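Local structure of SCO1 protein (Saccharomyces cerevisiae, 2B7K) at residues I45-F50 / P81-C86; G49-P54 / A89-A94. The protein is needed for subunits 1 and 2 of cytochrome c oxidase to accumulate, and is thought to act in mitochondrial copper transport or in inserting copper into that enzyme. All coordinates share one frame; numbering follows the deposited sequence. Where two conformers were deposited one is given.

Contact 1: residues I45-F50 / P81-C86; sequences IIYFGF and PLFITC
I84 lies over one face of the F48 ring, with CB 4.2 Å from the ring centroid in a CH-pi contact. C86 SG sits at the edge of the same ring, 5.1 Å from its centroid, a Cys sulfur-aromatic contact. The F48 and I84 side chains run side by side, and I84 CD1 reaches I46 CG2 at 3.6 Å. On the other face of the sheet the rings of Y47 and F83 meet rim to rim, CD2 of Y47 3.6 Å from CD2 of F83, planes 20° apart. Both rings have CG anti to the backbone N (chi1 177° in each), which sets them alongside each other. The F83 ring runs on past Y47 to the G49 backbone, its CE2 3.8 Å from G49 CA. Five backbone hydrogen bonds join the segments; the last, C86 N to G49 O at 2.9 Å, lies just past the end of strand 80-85. The two parallel strands belong to a beta-alpha-beta unit of the thioredoxin-like fold. Helix 56-75 is the crossover and packs on Y47 and P81. Helix 114-123 touches F48 on the opposite face and, past the strand end, C86. Strand 108-111 flanks 80-85, and strand 148-151 flanks 44-49.

Contact 2: residues G49-P54 / A89-A94; sequences GFSNCP and ARDSPA
S51 and D91 form the tight part of this contact. The D91 carboxylate grips S51 twice. D91 OD2 accepts the N-H of S51, N to OD2 2.9 Å, through its syn lone pair, in a nearly straight bond (171°). D91 OD1 takes S51 OG at 2.5 Å, also from the syn side but 29° out of the carboxylate plane. S51 OG lies between the backbone N and the carbonyl carbon, which brings it round to the carboxylate that its own N-H meets. D91 is buried, and these bonds probably favour its charged form. The looser, exposed side belongs to N52 and R90. Their amide and guanidinium planes are stacked, only 10° apart, with N52 OD1 over the centre of the guanidinium, 3.4 Å from R90 CZ. The charge of R90 is paired elsewhere, in a salt bridge from NE to D87. Water 1 bridges the two sides, meeting N52 N at 3.0 Å and D91 OD1 at 2.8 Å. The type I turn F50-C53 ends at C53, a probable copper ligand, as in related proteins, and C53 CB lies over one face of the F50 ring. The turn leads from strand 44-49 to helix 56-75, while D91 precedes helix 93-100, whose V95 and Y99 touch S51.

How the contacts relate
The two contacts have centres 10 Å apart and share G49 and F50. Along the chain, strand 44-49 runs into the loop 49-54, then come helix 56-75, strand 80-85, the segment 89-94 and helix 93-100. Contact 1 is in the buried middle of the sheet, near the centre of the chain. Contact 2 is at the surface, beyond the C-terminal ends of the same two strands. T85 OG1 and D91 OD2, 2.6 Å apart, probably share a hydrogen bond that joins them directly. Thus the loop bearing C53, a copper ligand by similarity, continues from the core sheet and is also held by D91, in the loop just before helix 93-100.

Contact 1: residues I45-F50 / P81-C86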
# COMPACT_ATOMS: atom_id res chain seq x y z
N ILE A 45 -3.06 -1.09 -3.64
CA ILE A 45 -3.36 -1.10 -2.22
C ILE A 45 -2.08 -0.63 -1.54
O ILE A 45 -1.01 -1.23 -1.69
CB ILE A 45 -3.83 -2.50 -1.74
CG1 ILE A 45 -4.25 -2.41 -0.27
CG2 ILE A 45 -2.73 -3.55 -1.97
CD1 ILE A 45 -5.15 -3.55 0.19
N ILE A 46 -2.19 0.47 -0.82
CA ILE A 46 -1.05 1.09 -0.16
C ILE A 46 -1.05 0.97 1.35
O ILE A 46 -2.07 1.15 2.00
CB ILE A 46 -0.99 2.59 -0.52
CG1 ILE A 46 -0.95 2.74 -2.04
CG2 ILE A 46 0.23 3.24 0.13
CD1 ILE A 46 -1.13 4.17 -2.51
N TYR A 47 0.12 0.66 1.90
CA TYR A 47 0.26 0.55 3.35
C TYR A 47 1.47 1.36 3.77
O TYR A 47 2.55 1.19 3.21
CB TYR A 47 0.45 -0.91 3.78
CG TYR A 47 0.67 -1.06 5.27
CD1 TYR A 47 -0.36 -0.77 6.18
CD2 TYR A 47 1.91 -1.43 5.78
CE1 TYR A 47 -0.14 -0.85 7.56
CE2 TYR A 47 2.13 -1.51 7.16
CZ TYR A 47 1.10 -1.22 8.04
OH TYR A 47 1.34 -1.27 9.40
N PHE A 48 1.28 2.24 4.75
CA PHE A 48 2.36 3.07 5.28
C PHE A 48 2.86 2.44 6.58
O PHE A 48 2.06 2.07 7.44
CB PHE A 48 1.84 4.49 5.59
CG PHE A 48 1.64 5.35 4.37
CD1 PHE A 48 2.62 6.25 3.97
CD2 PHE A 48 0.46 5.27 3.64
CE1 PHE A 48 2.44 7.06 2.85
CE2 PHE A 48 0.27 6.07 2.51
CZ PHE A 48 1.26 6.97 2.12
N GLY A 49 4.17 2.29 6.71
CA GLY A 49 4.74 1.72 7.92
C GLY A 49 6.25 1.90 7.88
O GLY A 49 6.74 2.76 7.14
N PHE A 50 6.99 1.12 8.66
CA PHE A 50 8.45 1.21 8.63
C PHE A 50 9.05 -0.12 9.08
O PHE A 50 8.45 -0.84 9.87
CB PHE A 50 8.98 2.40 9.46
CG PHE A 50 8.59 2.38 10.92
CD1 PHE A 50 9.56 2.17 11.90
CD2 PHE A 50 7.28 2.62 11.31
CE1 PHE A 50 9.22 2.20 13.25
CE2 PHE A 50 6.94 2.65 12.66
CZ PHE A 50 7.91 2.44 13.64
N PRO A 81 0.34 -4.00 -4.83
CA PRO A 81 0.59 -3.72 -3.41
C PRO A 81 1.84 -2.88 -3.22
O PRO A 81 2.91 -3.20 -3.75
CB PRO A 81 0.70 -5.11 -2.80
CG PRO A 81 1.33 -5.90 -3.90
CD PRO A 81 0.69 -5.39 -5.17
N LEU A 82 1.70 -1.81 -2.44
CA LEU A 82 2.81 -0.90 -2.20
C LEU A 82 3.02 -0.66 -0.71
O LEU A 82 2.07 -0.40 0.02
CB LEU A 82 2.53 0.45 -2.88
CG LEU A 82 2.24 0.38 -4.38
CD1 LEU A 82 1.71 1.72 -4.88
CD2 LEU A 82 3.52 -0.01 -5.11
N PHE A 83 4.28 -0.78 -0.28
CA PHE A 83 4.65 -0.52 1.11
C PHE A 83 5.46 0.77 1.10
O PHE A 83 6.56 0.81 0.58
CB PHE A 83 5.51 -1.66 1.67
CG PHE A 83 5.98 -1.42 3.08
CD1 PHE A 83 7.34 -1.35 3.37
CD2 PHE A 83 5.07 -1.27 4.12
CE1 PHE A 83 7.78 -1.13 4.69
CE2 PHE A 83 5.49 -1.06 5.44
CZ PHE A 83 6.85 -0.99 5.72
N ILE A 84 4.90 1.83 1.67
CA ILE A 84 5.60 3.10 1.70
C ILE A 84 6.14 3.35 3.10
O ILE A 84 5.38 3.36 4.07
CB ILE A 84 4.67 4.27 1.30
CG1 ILE A 84 4.09 4.02 -0.09
CG2 ILE A 84 5.47 5.58 1.29
CD1 ILE A 84 3.22 5.16 -0.62
N THR A 85 7.44 3.57 3.20
CA THR A 85 8.03 3.81 4.51
C THR A 85 7.80 5.24 4.98
O THR A 85 7.70 6.16 4.17
CB THR A 85 9.56 3.54 4.51
OG1 THR A 85 10.07 3.69 5.85
CG2 THR A 85 10.28 4.53 3.59
N CYS A 86 7.66 5.34 6.31
CA CYS A 86 7.53 6.63 6.97
C CYS A 86 8.81 6.99 7.71
O CYS A 86 8.86 7.94 8.46
CB CYS A 86 6.35 6.62 7.95
SG CYS A 86 4.74 6.42 7.16

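Contact 2: residues G49-P54 / A89-A94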
# COMPACT_ATOMS: atom_id res chain seq x y z
N GLY A 49 4.17 2.29 6.71
CA GLY A 49 4.74 1.72 7.92
C GLY A 49 6.25 1.90 7.88
O GLY A 49 6.74 2.76 7.14
N PHE A 50 6.99 1.12 8.66
CA PHE A 50 8.45 1.21 8.63
C PHE A 50 9.05 -0.12 9.08
O PHE A 50 8.45 -0.84 9.87
CB PHE A 50 8.98 2.40 9.46
CG PHE A 50 8.59 2.38 10.92
CD1 PHE A 50 9.56 2.17 11.90
CD2 PHE A 50 7.28 2.62 11.31
CE1 PHE A 50 9.22 2.20 13.25
CE2 PHE A 50 6.94 2.65 12.66
CZ PHE A 50 7.91 2.44 13.64
N SER A 51 10.23 -0.45 8.56
CA SER A 51 10.87 -1.72 8.86
C SER A 51 11.16 -1.99 10.33
O SER A 51 11.17 -3.14 10.74
CB SER A 51 12.17 -1.89 8.05
OG SER A 51 13.19 -1.03 8.51
N ASN A 52 11.40 -0.94 11.11
CA ASN A 52 11.69 -1.14 12.53
C ASN A 52 10.45 -1.10 13.42
O ASN A 52 10.56 -0.95 14.64
CB ASN A 52 12.71 -0.10 13.01
CG ASN A 52 14.10 -0.37 12.48
OD1 ASN A 52 14.52 0.20 11.46
ND2 ASN A 52 14.83 -1.25 13.15
N CYS A 53 9.27 -1.24 12.81
CA CYS A 53 8.02 -1.23 13.55
C CYS A 53 7.79 -2.58 14.23
O CYS A 53 7.88 -3.63 13.60
CB CYS A 53 6.85 -0.93 12.61
SG CYS A 53 5.22 -1.06 13.38
N PRO A 54 7.53 -2.57 15.54
CA PRO A 54 7.30 -3.83 16.24
C PRO A 54 5.84 -4.27 16.23
O PRO A 54 4.94 -3.48 16.54
CB PRO A 54 7.81 -3.53 17.64
CG PRO A 54 7.35 -2.12 17.84
CD PRO A 54 7.68 -1.46 16.50
N ALA A 89 14.95 7.86 7.03
CA ALA A 89 16.29 7.90 7.60
C ALA A 89 16.97 6.53 7.59
O ALA A 89 18.16 6.43 7.31
CB ALA A 89 16.24 8.44 9.02
N ARG A 90 16.19 5.49 7.87
CA ARG A 90 16.72 4.13 7.93
C ARG A 90 16.26 3.19 6.82
O ARG A 90 16.99 2.27 6.45
CB ARG A 90 16.37 3.49 9.28
CG ARG A 90 17.04 4.14 10.48
CD ARG A 90 16.66 3.45 11.79
NE ARG A 90 15.25 3.64 12.13
CZ ARG A 90 14.66 3.16 13.22
NH1 ARG A 90 13.37 3.39 13.44
NH2 ARG A 90 15.35 2.44 14.10
N ASP A 91 15.06 3.40 6.31
CA ASP A 91 14.51 2.52 5.28
C ASP A 91 14.94 2.84 3.85
O ASP A 91 14.16 3.34 3.04
CB ASP A 91 12.99 2.49 5.38
CG ASP A 91 12.51 1.68 6.58
OD1 ASP A 91 13.35 1.20 7.36
OD2 ASP A 91 11.28 1.52 6.73
N SER A 92 16.20 2.52 3.56
CA SER A 92 16.78 2.72 2.25
C SER A 92 16.27 1.59 1.35
O SER A 92 15.64 0.63 1.83
CB SER A 92 18.30 2.61 2.35
OG SER A 92 18.65 1.30 2.73
N PRO A 93 16.53 1.68 0.04
CA PRO A 93 16.06 0.61 -0.84
C PRO A 93 16.54 -0.77 -0.40
O PRO A 93 15.78 -1.72 -0.41
CB PRO A 93 16.59 1.02 -2.20
CG PRO A 93 16.49 2.52 -2.13
CD PRO A 93 17.02 2.82 -0.75
N ALA A 94 17.81 -0.88 0.02
CA ALA A 94 18.35 -2.17 0.45
C ALA A 94 17.65 -2.70 1.71
O ALA A 94 17.37 -3.89 1.82
CB ALA A 94 19.86 -2.06 0.69
O HOH W 1 12.55 1.67 10.03